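Pectinesterase (PDB 4PMH) catalyses the removal of methyl esters from pectin and probably serves the weevil in digesting plant cell walls. Local coordinates at residues I166-K171 against L195-Q199; I190-L196 against Y216-E222; Y242-R248 against T275-W280. All coordinates share one frame; numbering follows the deposited sequence.

In the fold
The three contacts illustrate how a parallel beta-helix builds a working surface by stacking one coil on the next. All of them reach the same parallel sheet, in which strands 165-168, 194-196, 220-223, 240-243 and 273-276 are successive neighbours. Interactions 1 and 2 share L195 and L196, with centres about 13 Å apart; interaction 3 follows later in the chain, its centre about 14 Å from that of interaction 1 and 17 Å from that of interaction 2. Loops of interactions 1 and 3 meet where D246 joins both K171 and H198. The strands thus carry loops that converge near Q199, the probable transition-state stabiliser.

Interaction 1 of 3, residues I166-K171 against L195-Q199; sequences IENSAK and LLGHQ
Parallel strand pairing joins I166-N168 to L195-L196 near the middle of the sheet, and beyond it the two chains part into loops held together by water and by one aliphatic-aromatic contact. The pairing is brief: L196 N donates to I166 O at 2.9 Å, and N168 N returns the bond to L196 O. On the inward face I166 and L195 lie side by side and point the same way, I166 CD1 resting 3.8 Å from L195 CD2, with L181 touching both. On the other face the extended chain of E167 slants across L196, the CB atoms of E167 and L196 4.0 Å apart, while the carboxylate reaches on to T104 through OE1. Such in-register stacking of side chains from consecutive coils belongs to the right-handed parallel beta-helix, the fold of pectin methylesterases. Past G197 the backbones no longer pair directly. Water 1 accepts from H198 N at 2.7 Å, and water 3 links A170 O to Q199 N, its bond to that nitrogen being 3.0 Å; Q199 is the probable transition-state stabiliser, so its backbone is tied to the preceding coil. Water 2 lies in the plane of the H198 imidazole, 2.6 Å from ND1, and also meets N168 O and A170 O. Over one face of that H198 ring sits K171 CB, 4.1 Å from the centroid and displaced toward the rim, in a CH-pi contact. With CG between the backbone N and the carbonyl carbon (chi1 48°), the K171 chain runs on past the ring, CD coming within 3.7 Å of H198 CE1. Beyond the ring, D246 receives both polar ends, in a salt bridge from K171 NZ and a hydrogen bond at H198 NE2, which, with water 2 at ND1, fixes the rotation of the imidazole.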
loop_
_atom_site.group_PDB
_atom_site.type_symbol
_atom_site.label_atom_id
_atom_site.label_comp_id
_atom_site.label_asym_id
_atom_site.label_seq_id
_atom_site.Cartn_x
_atom_site.Cartn_y
_atom_site.Cartn_z
ATOM N N ILE A 166 5.917 -4.840 9.267
ATOM C CA ILE A 166 5.421 -5.961 8.501
ATOM C C ILE A 166 6.318 -6.135 7.298
ATOM O O ILE A 166 6.563 -5.183 6.561
ATOM C CB ILE A 166 3.961 -5.753 7.997
ATOM C CG1 ILE A 166 3.010 -5.384 9.150
ATOM C CG2 ILE A 166 3.459 -7.003 7.309
ATOM C CD1 ILE A 166 1.694 -4.782 8.709
ATOM N N GLU A 167 6.775 -7.359 7.079
ATOM C CA GLU A 167 7.719 -7.622 6.022
ATOM C C GLU A 167 7.379 -8.880 5.259
ATOM O O GLU A 167 7.086 -9.913 5.850
ATOM C CB GLU A 167 9.132 -7.782 6.613
ATOM C CG GLU A 167 10.155 -8.276 5.602
ATOM C CD GLU A 167 11.543 -8.277 6.178
ATOM O OE1 GLU A 167 11.714 -8.861 7.265
ATOM O OE2 GLU A 167 12.440 -7.674 5.549
ATOM N N ASN A 168 7.461 -8.792 3.937
ATOM C CA ASN A 168 7.563 -9.989 3.107
ATOM C C ASN A 168 8.927 -9.927 2.403
ATOM O O ASN A 168 9.164 -9.100 1.523
ATOM C CB ASN A 168 6.388 -10.084 2.139
ATOM C CG ASN A 168 6.269 -11.457 1.488
ATOM O OD1 ASN A 168 7.263 -12.183 1.329
ATOM N ND2 ASN A 168 5.042 -11.825 1.120
ATOM N N SER A 169 9.824 -10.803 2.827
ATOM C CA SER A 169 11.248 -10.665 2.545
ATOM C C SER A 169 11.645 -11.345 1.240
ATOM O O SER A 169 12.818 -11.406 0.916
ATOM C CB SER A 169 12.081 -11.217 3.701
ATOM O OG SER A 169 11.857 -12.606 3.925
ATOM N N ALA A 170 10.677 -11.832 0.485
ATOM C CA ALA A 170 10.977 -12.508 -0.780
ATOM C C ALA A 170 11.690 -11.578 -1.759
ATOM O O ALA A 170 11.148 -10.536 -2.147
ATOM C CB ALA A 170 9.715 -13.053 -1.417
ATOM N N LYS A 171 12.903 -11.977 -2.127
ATOM C CA LYS A 171 13.689 -11.337 -3.175
ATOM C C LYS A 171 14.457 -12.423 -3.986
ATOM O O LYS A 171 15.564 -12.196 -4.469
ATOM C CB LYS A 171 14.651 -10.308 -2.560
ATOM C CG LYS A 171 15.441 -10.824 -1.362
ATOM C CD LYS A 171 16.380 -9.770 -0.783
ATOM C CE LYS A 171 17.798 -9.886 -1.330
ATOM N NZ LYS A 171 18.759 -9.019 -0.581
ATOM N N LEU A 195 6.762 -0.902 6.589
ATOM C CA LEU A 195 6.233 -1.874 5.655
ATOM C C LEU A 195 7.356 -2.200 4.661
ATOM O O LEU A 195 7.821 -1.311 3.953
ATOM C CB LEU A 195 4.964 -1.308 4.970
ATOM C CG LEU A 195 3.875 -0.767 5.916
ATOM C CD1 LEU A 195 2.791 -0.053 5.129
ATOM C CD2 LEU A 195 3.279 -1.894 6.750
ATOM N N LEU A 196 7.821 -3.460 4.649
ATOM C CA LEU A 196 9.084 -3.813 4.013
ATOM C C LEU A 196 8.925 -4.923 2.976
ATOM O O LEU A 196 8.343 -5.958 3.236
ATOM C CB LEU A 196 10.114 -4.277 5.052
ATOM C CG LEU A 196 10.230 -3.539 6.398
ATOM C CD1 LEU A 196 11.182 -4.274 7.333
ATOM C CD2 LEU A 196 10.651 -2.091 6.228
ATOM N N GLY A 197 9.466 -4.700 1.804
ATOM C CA GLY A 197 9.380 -5.688 0.772
ATOM C C GLY A 197 10.204 -5.246 -0.396
ATOM O O GLY A 197 11.115 -4.428 -0.254
ATOM N N HIS A 198 9.881 -5.801 -1.552
ATOM C CA HIS A 198 10.552 -5.416 -2.773
ATOM C C HIS A 198 9.520 -5.091 -3.825
ATOM O O HIS A 198 9.205 -3.908 -4.017
ATOM C CB HIS A 198 11.543 -6.484 -3.183
ATOM C CG HIS A 198 12.795 -6.426 -2.382
ATOM N ND1 HIS A 198 12.957 -7.127 -1.210
ATOM C CD2 HIS A 198 13.913 -5.685 -2.539
ATOM C CE1 HIS A 198 14.130 -6.832 -0.685
ATOM N NE2 HIS A 198 14.731 -5.963 -1.474
ATOM N N GLN A 199 8.966 -6.109 -4.478
ATOM C CA GLN A 199 7.900 -5.908 -5.457
ATOM C C GLN A 199 6.548 -6.125 -4.785
ATOM O O GLN A 199 6.340 -7.160 -4.181
ATOM C CB GLN A 199 8.079 -6.885 -6.620
ATOM C CG GLN A 199 7.156 -6.655 -7.793
ATOM C CD GLN A 199 7.567 -7.446 -9.043
ATOM O OE1 GLN A 199 8.651 -8.047 -9.102
ATOM N NE2 GLN A 199 6.705 -7.449 -10.039
HETATM O O HOH W 1 8.313 -7.959 -1.535
HETATM O O HOH W 2 11.088 -8.686 -0.191
HETATM O O HOH W 3 9.376 -9.060 -3.959
#

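Interaction 2 of 3, residues I190-L196 against Y216-E222; sequences IHNARLL and YTNTYIE
Consecutive coils of the right-handed parallel beta-helix meet here, I190-L196 stacking in exact register on Y216-E222 through two strands and the bend between them. At the bend N192 and N218 both adopt left-handed backbone conformations, so both chains turn alike. T219 OG1 ties the bends together: lying anti to its own carbonyl carbon (chi1 -72°), it accepts from A193 N at 3.2 Å and donates at 2.8 Å to T217 O, approaching from above that carbonyl's plane. T217 O takes a second proton from N192 N. On the surface side, H191 ND1 and T217 OG1 share a hydrogen bond of 2.7 Å near the imidazole plane. The inner face is packed mainly by carbon atoms. I190 CD1 lies over one face of the Y216 ring in a CH-pi contact, 3.6 Å from its centroid, while L195 CD1 meets the ring's edge, and F236 of the next coil stacks with the same ring. An alanine in place of Y216 is likely to leave I190 CD1 without its aromatic floor and F236 without its stacking partner, opening a gap between coils. Past the bend, L195 N donates to Y220 O and L195 O accepts from E222 N. Outside, L196 CD2 sits at the edge of the Y220 ring, 3.8 Å from CE2, and 3.7 Å from E222 CG, beside the very short 2.5 Å bond from Y220 OH to E222 OE2.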
loop_
_atom_site.group_PDB
_atom_site.type_symbol
_atom_site.label_atom_id
_atom_site.label_comp_id
_atom_site.label_asym_id
_atom_site.label_seq_id
_atom_site.Cartn_x
_atom_site.Cartn_y
_atom_site.Cartn_z
ATOM N N ILE A 190 -3.065 3.370 9.362
ATOM C CA ILE A 190 -1.739 2.785 9.593
ATOM C C ILE A 190 -0.848 3.895 10.135
ATOM O O ILE A 190 -0.642 4.910 9.465
ATOM C CB ILE A 190 -1.117 2.269 8.284
ATOM C CG1 ILE A 190 -2.003 1.236 7.613
ATOM C CG2 ILE A 190 0.260 1.683 8.545
ATOM C CD1 ILE A 190 -3.205 1.808 6.913
ATOM N N HIS A 191 -0.340 3.743 11.354
ATOM C CA HIS A 191 0.344 4.845 12.015
ATOM C C HIS A 191 1.642 4.383 12.650
ATOM O O HIS A 191 1.646 3.425 13.419
ATOM C CB HIS A 191 -0.574 5.472 13.048
ATOM C CG HIS A 191 0.048 6.587 13.831
ATOM N ND1 HIS A 191 0.529 7.736 13.241
ATOM C CD2 HIS A 191 0.208 6.756 15.165
ATOM C CE1 HIS A 191 0.994 8.547 14.176
ATOM N NE2 HIS A 191 0.808 7.980 15.353
ATOM N N ASN A 192 2.742 5.059 12.328
ATOM C CA ASN A 192 4.027 4.750 12.937
ATOM C C ASN A 192 4.450 3.303 12.661
ATOM O O ASN A 192 4.826 2.572 13.555
ATOM C CB ASN A 192 3.999 5.042 14.446
ATOM C CG ASN A 192 5.389 5.026 15.073
ATOM O OD1 ASN A 192 6.381 5.459 14.463
ATOM N ND2 ASN A 192 5.473 4.511 16.298
ATOM N N ALA A 193 4.394 2.907 11.403
ATOM C CA ALA A 193 4.681 1.542 11.021
ATOM C C ALA A 193 5.773 1.510 9.989
ATOM O O ALA A 193 6.169 2.553 9.435
ATOM C CB ALA A 193 3.412 0.879 10.479
ATOM N N ARG A 194 6.274 0.303 9.743
ATOM C CA ARG A 194 7.316 0.063 8.768
ATOM C C ARG A 194 6.835 -1.111 7.895
ATOM O O ARG A 194 6.513 -2.177 8.419
ATOM C CB ARG A 194 8.642 -0.287 9.490
ATOM C CG ARG A 194 9.180 0.780 10.459
ATOM C CD ARG A 194 10.438 0.354 11.231
ATOM N NE ARG A 194 11.537 -0.062 10.351
ATOM C CZ ARG A 194 12.018 -1.309 10.209
ATOM N NH1 ARG A 194 11.549 -2.346 10.904
ATOM N NH2 ARG A 194 13.011 -1.527 9.344
ATOM N N LEU A 195 6.762 -0.902 6.589
ATOM C CA LEU A 195 6.233 -1.874 5.655
ATOM C C LEU A 195 7.356 -2.200 4.661
ATOM O O LEU A 195 7.821 -1.311 3.953
ATOM C CB LEU A 195 4.964 -1.308 4.970
ATOM C CG LEU A 195 3.875 -0.767 5.916
ATOM C CD1 LEU A 195 2.791 -0.053 5.129
ATOM C CD2 LEU A 195 3.279 -1.894 6.750
ATOM N N LEU A 196 7.821 -3.460 4.649
ATOM C CA LEU A 196 9.084 -3.813 4.013
ATOM C C LEU A 196 8.925 -4.923 2.976
ATOM O O LEU A 196 8.343 -5.958 3.236
ATOM C CB LEU A 196 10.114 -4.277 5.052
ATOM C CG LEU A 196 10.230 -3.539 6.398
ATOM C CD1 LEU A 196 11.182 -4.274 7.333
ATOM C CD2 LEU A 196 10.651 -2.091 6.228
ATOM N N TYR A 216 -2.416 6.609 6.090
ATOM C CA TYR A 216 -1.069 6.298 6.532
ATOM C C TYR A 216 -0.406 7.547 7.094
ATOM O O TYR A 216 -0.291 8.528 6.419
ATOM C CB TYR A 216 -0.245 5.809 5.349
ATOM C CG TYR A 216 -0.761 4.521 4.782
ATOM C CD1 TYR A 216 -1.905 4.485 3.978
ATOM C CD2 TYR A 216 -0.126 3.325 5.075
ATOM C CE1 TYR A 216 -2.392 3.275 3.478
ATOM C CE2 TYR A 216 -0.593 2.133 4.588
ATOM C CZ TYR A 216 -1.727 2.107 3.795
ATOM O OH TYR A 216 -2.160 0.892 3.335
ATOM N N THR A 217 0.045 7.479 8.336
ATOM C CA THR A 217 0.751 8.570 8.980
ATOM C C THR A 217 2.036 8.055 9.589
ATOM O O THR A 217 2.063 6.956 10.146
ATOM C CB THR A 217 -0.099 9.204 10.101
ATOM O OG1 THR A 217 -0.713 8.174 10.873
ATOM C CG2 THR A 217 -1.173 10.065 9.508
ATOM N N ASN A 218 3.098 8.852 9.468
ATOM C CA ASN A 218 4.375 8.558 10.081
ATOM C C ASN A 218 4.866 7.155 9.805
ATOM O O ASN A 218 5.350 6.491 10.675
ATOM C CB ASN A 218 4.304 8.837 11.576
ATOM C CG ASN A 218 3.868 10.256 11.866
ATOM O OD1 ASN A 218 2.699 10.610 11.708
ATOM N ND2 ASN A 218 4.810 11.086 12.249
ATOM N N THR A 219 4.764 6.739 8.554
ATOM C CA THR A 219 5.007 5.368 8.185
ATOM C C THR A 219 6.079 5.282 7.084
ATOM O O THR A 219 6.142 6.125 6.164
ATOM C CB THR A 219 3.660 4.709 7.814
ATOM O OG1 THR A 219 2.899 4.518 9.018
ATOM C CG2 THR A 219 3.842 3.357 7.104
ATOM N N TYR A 220 6.916 4.254 7.227
ATOM C CA TYR A 220 8.061 3.968 6.376
ATOM C C TYR A 220 7.731 2.764 5.482
ATOM O O TYR A 220 7.351 1.693 5.973
ATOM C CB TYR A 220 9.290 3.623 7.248
ATOM C CG TYR A 220 10.506 3.181 6.459
ATOM C CD1 TYR A 220 11.394 4.120 5.920
ATOM C CD2 TYR A 220 10.765 1.827 6.228
ATOM C CE1 TYR A 220 12.510 3.720 5.200
ATOM C CE2 TYR A 220 11.880 1.419 5.492
ATOM C CZ TYR A 220 12.747 2.363 4.985
ATOM O OH TYR A 220 13.833 1.968 4.239
ATOM N N ILE A 221 7.898 2.940 4.180
ATOM C CA ILE A 221 7.521 1.944 3.218
ATOM C C ILE A 221 8.661 1.766 2.212
ATOM O O ILE A 221 9.099 2.748 1.598
ATOM C CB ILE A 221 6.222 2.354 2.457
ATOM C CG1 ILE A 221 5.114 2.745 3.435
ATOM C CG2 ILE A 221 5.756 1.233 1.532
ATOM C CD1 ILE A 221 3.952 3.454 2.796
ATOM N N GLU A 222 9.130 0.528 2.036
ATOM C CA GLU A 222 10.207 0.272 1.092
ATOM C C GLU A 222 9.903 -0.837 0.116
ATOM O O GLU A 222 9.128 -1.736 0.394
ATOM C CB GLU A 222 11.562 -0.003 1.797
ATOM C CG GLU A 222 11.614 -1.177 2.750
ATOM C CD GLU A 222 13.007 -1.423 3.374
ATOM O OE1 GLU A 222 13.368 -2.613 3.474
ATOM O OE2 GLU A 222 13.726 -0.466 3.772
HETATM O O HOH W 4 -2.972 6.920 10.271
HETATM O O HOH W 5 7.828 4.508 11.107
#

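Interaction 3 of 3, residues Y242-R248 against T275-W280; sequences YVKADRR and TGDSAW
Y242 and G276 mark the tight end of this contact, where strand 240-243 pairs in parallel with strand 273-276. G276 CA stands 3.7 Å above the centroid of the Y242 ring, only 5° off its normal, and a CB at G276 would probably clash with V243 O, so close do the strands come here. Backbone bonds from V243 N to T275 O and from D277 N to V243 O complete the pairing. On the inner side V243 CG1 presses on one face of the W280 indole, 3.2 Å from NE1, near the rim. W280 NE1 donates at 3.2 Å to K244 O, which lies in the indole plane; the N-H, however, comes down on that carbonyl from far above its plane. Toward the solvent the fit slackens: A245 CB and A279 CB merely touch at 4.0 Å, and D246 is exposed and barely touches 275-280. Between the two regimes, chi1 of -77° swings the D277 carboxylate back toward 242-248. D277 OD1 accepts a 2.5 Å bond from Y242 OH, from above the carboxylate plane, the phenol ring standing 81° from that plane; D277 OD2 takes A245 N at 2.6 Å on its anti side. These donors, with K244 NZ 4.9 Å from D277 OD2, would tend to favour the ionised form, although D246 nearby works against it; one carboxylate thus ties strand residue Y242 and loop residue A245 to the turn ahead of helix 278-283.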
loop_
_atom_site.group_PDB
_atom_site.type_symbol
_atom_site.label_atom_id
_atom_site.label_comp_id
_atom_site.label_asym_id
_atom_site.label_seq_id
_atom_site.Cartn_x
_atom_site.Cartn_y
_atom_site.Cartn_z
ATOM N N TYR A 242 10.981 4.420 0.367
ATOM C CA TYR A 242 12.403 4.161 0.181
ATOM C C TYR A 242 12.612 3.113 -0.904
ATOM O O TYR A 242 12.183 1.969 -0.758
ATOM C CB TYR A 242 13.020 3.690 1.502
ATOM C CG TYR A 242 14.524 3.688 1.509
ATOM C CD1 TYR A 242 15.225 2.644 0.937
ATOM C CD2 TYR A 242 15.245 4.745 2.075
ATOM C CE1 TYR A 242 16.601 2.644 0.917
ATOM C CE2 TYR A 242 16.635 4.757 2.061
ATOM C CZ TYR A 242 17.303 3.701 1.472
ATOM O OH TYR A 242 18.680 3.654 1.453
ATOM N N VAL A 243 13.266 3.513 -1.978
ATOM C CA VAL A 243 13.521 2.643 -3.108
ATOM C C VAL A 243 14.815 1.896 -2.847
ATOM O O VAL A 243 15.880 2.491 -2.817
ATOM C CB VAL A 243 13.666 3.420 -4.409
ATOM C CG1 VAL A 243 13.807 2.464 -5.586
ATOM C CG2 VAL A 243 12.458 4.320 -4.609
ATOM N N LYS A 244 14.701 0.594 -2.661
ATOM C CA LYS A 244 15.835 -0.235 -2.325
ATOM C C LYS A 244 16.606 -0.601 -3.569
ATOM O O LYS A 244 16.051 -0.702 -4.655
ATOM C CB LYS A 244 15.370 -1.517 -1.636
ATOM C CG LYS A 244 14.975 -1.334 -0.176
ATOM C CD LYS A 244 14.985 -2.652 0.591
ATOM C CE LYS A 244 16.390 -3.178 0.854
ATOM N NZ LYS A 244 17.094 -2.547 2.008
ATOM N N ALA A 245 17.902 -0.823 -3.386
ATOM C CA ALA A 245 18.793 -1.192 -4.480
ATOM C C ALA A 245 19.371 -2.608 -4.310
ATOM O O ALA A 245 20.086 -3.099 -5.195
ATOM C CB ALA A 245 19.915 -0.164 -4.583
ATOM N N ASP A 246 19.026 -3.278 -3.210
ATOM C CA ASP A 246 19.663 -4.551 -2.829
ATOM C C ASP A 246 19.154 -5.756 -3.599
ATOM O O ASP A 246 19.807 -6.801 -3.622
ATOM C CB ASP A 246 19.463 -4.838 -1.341
ATOM C CG ASP A 246 18.071 -5.349 -1.038
ATOM O OD1 ASP A 246 17.117 -4.857 -1.680
ATOM O OD2 ASP A 246 17.924 -6.251 -0.188
ATOM N N ARG A 247 17.956 -5.663 -4.159
ATOM C CA ARG A 247 17.493 -6.723 -5.030
ATOM C C ARG A 247 17.834 -6.360 -6.453
ATOM O O ARG A 247 18.136 -7.221 -7.262
ATOM C CB ARG A 247 15.992 -6.945 -4.885
ATOM C CG ARG A 247 15.486 -8.174 -5.627
ATOM C CD ARG A 247 14.007 -8.404 -5.379
ATOM N NE ARG A 247 13.194 -7.422 -6.085
ATOM C CZ ARG A 247 12.229 -7.696 -6.958
ATOM N NH1 ARG A 247 11.896 -8.955 -7.275
ATOM N NH2 ARG A 247 11.580 -6.692 -7.523
ATOM N N ARG A 248 17.774 -5.081 -6.778
ATOM C CA ARG A 248 17.917 -4.683 -8.167
ATOM C C ARG A 248 18.219 -3.210 -8.291
ATOM O O ARG A 248 17.805 -2.408 -7.451
ATOM C CB ARG A 248 16.649 -5.038 -8.928
ATOM C CG ARG A 248 15.419 -5.142 -8.033
ATOM C CD ARG A 248 14.163 -4.781 -8.776
ATOM N NE ARG A 248 14.287 -3.442 -9.322
ATOM C CZ ARG A 248 13.758 -3.037 -10.470
ATOM N NH1 ARG A 248 13.042 -3.858 -11.241
ATOM N NH2 ARG A 248 13.959 -1.796 -10.855
ATOM N N THR A 275 12.617 8.683 -1.387
ATOM C CA THR A 275 14.059 8.563 -1.390
ATOM C C THR A 275 14.454 7.118 -1.672
ATOM O O THR A 275 13.623 6.292 -2.078
ATOM C CB THR A 275 14.614 9.063 -0.035
ATOM O OG1 THR A 275 16.032 9.191 -0.112
ATOM C CG2 THR A 275 14.241 8.129 1.101
ATOM N N GLY A 276 15.722 6.806 -1.469
ATOM C CA GLY A 276 16.166 5.453 -1.715
ATOM C C GLY A 276 17.654 5.330 -1.556
ATOM O O GLY A 276 18.316 6.273 -1.121
ATOM N N ASP A 277 18.157 4.153 -1.932
ATOM C CA ASP A 277 19.576 3.853 -1.882
ATOM C C ASP A 277 20.338 4.741 -2.845
ATOM O O ASP A 277 19.829 5.105 -3.907
ATOM C CB ASP A 277 19.848 2.377 -2.236
ATOM C CG ASP A 277 19.532 1.415 -1.095
ATOM O OD1 ASP A 277 19.669 1.781 0.109
ATOM O OD2 ASP A 277 19.143 0.259 -1.410
ATOM N N SER A 278 21.583 5.029 -2.467
ATOM C CA SER A 278 22.474 5.965 -3.163
ATOM C C SER A 278 22.689 5.596 -4.605
ATOM O O SER A 278 22.886 6.459 -5.446
ATOM C CB SER A 278 23.842 5.990 -2.466
ATOM O OG SER A 278 23.675 5.907 -1.064
ATOM N N ALA A 279 22.670 4.300 -4.885
ATOM C CA ALA A 279 22.808 3.823 -6.247
ATOM C C ALA A 279 21.865 4.554 -7.216
ATOM O O ALA A 279 22.300 4.956 -8.302
ATOM C CB ALA A 279 22.590 2.317 -6.294
ATOM N N TRP A 280 20.602 4.742 -6.811
ATOM C CA TRP A 280 19.589 5.446 -7.632
ATOM C C TRP A 280 19.904 6.929 -7.804
ATOM O O TRP A 280 19.521 7.525 -8.813
ATOM C CB TRP A 280 18.185 5.353 -7.009
ATOM C CG TRP A 280 17.700 3.979 -6.847
ATOM C CD1 TRP A 280 17.442 3.344 -5.682
ATOM C CD2 TRP A 280 17.431 3.051 -7.892
ATOM N NE1 TRP A 280 17.013 2.064 -5.928
ATOM C CE2 TRP A 280 17.000 1.855 -7.282
ATOM C CE3 TRP A 280 17.499 3.116 -9.290
ATOM C CZ2 TRP A 280 16.652 0.724 -8.018
ATOM C CZ3 TRP A 280 17.162 1.990 -10.026
ATOM C CH2 TRP A 280 16.735 0.815 -9.394
#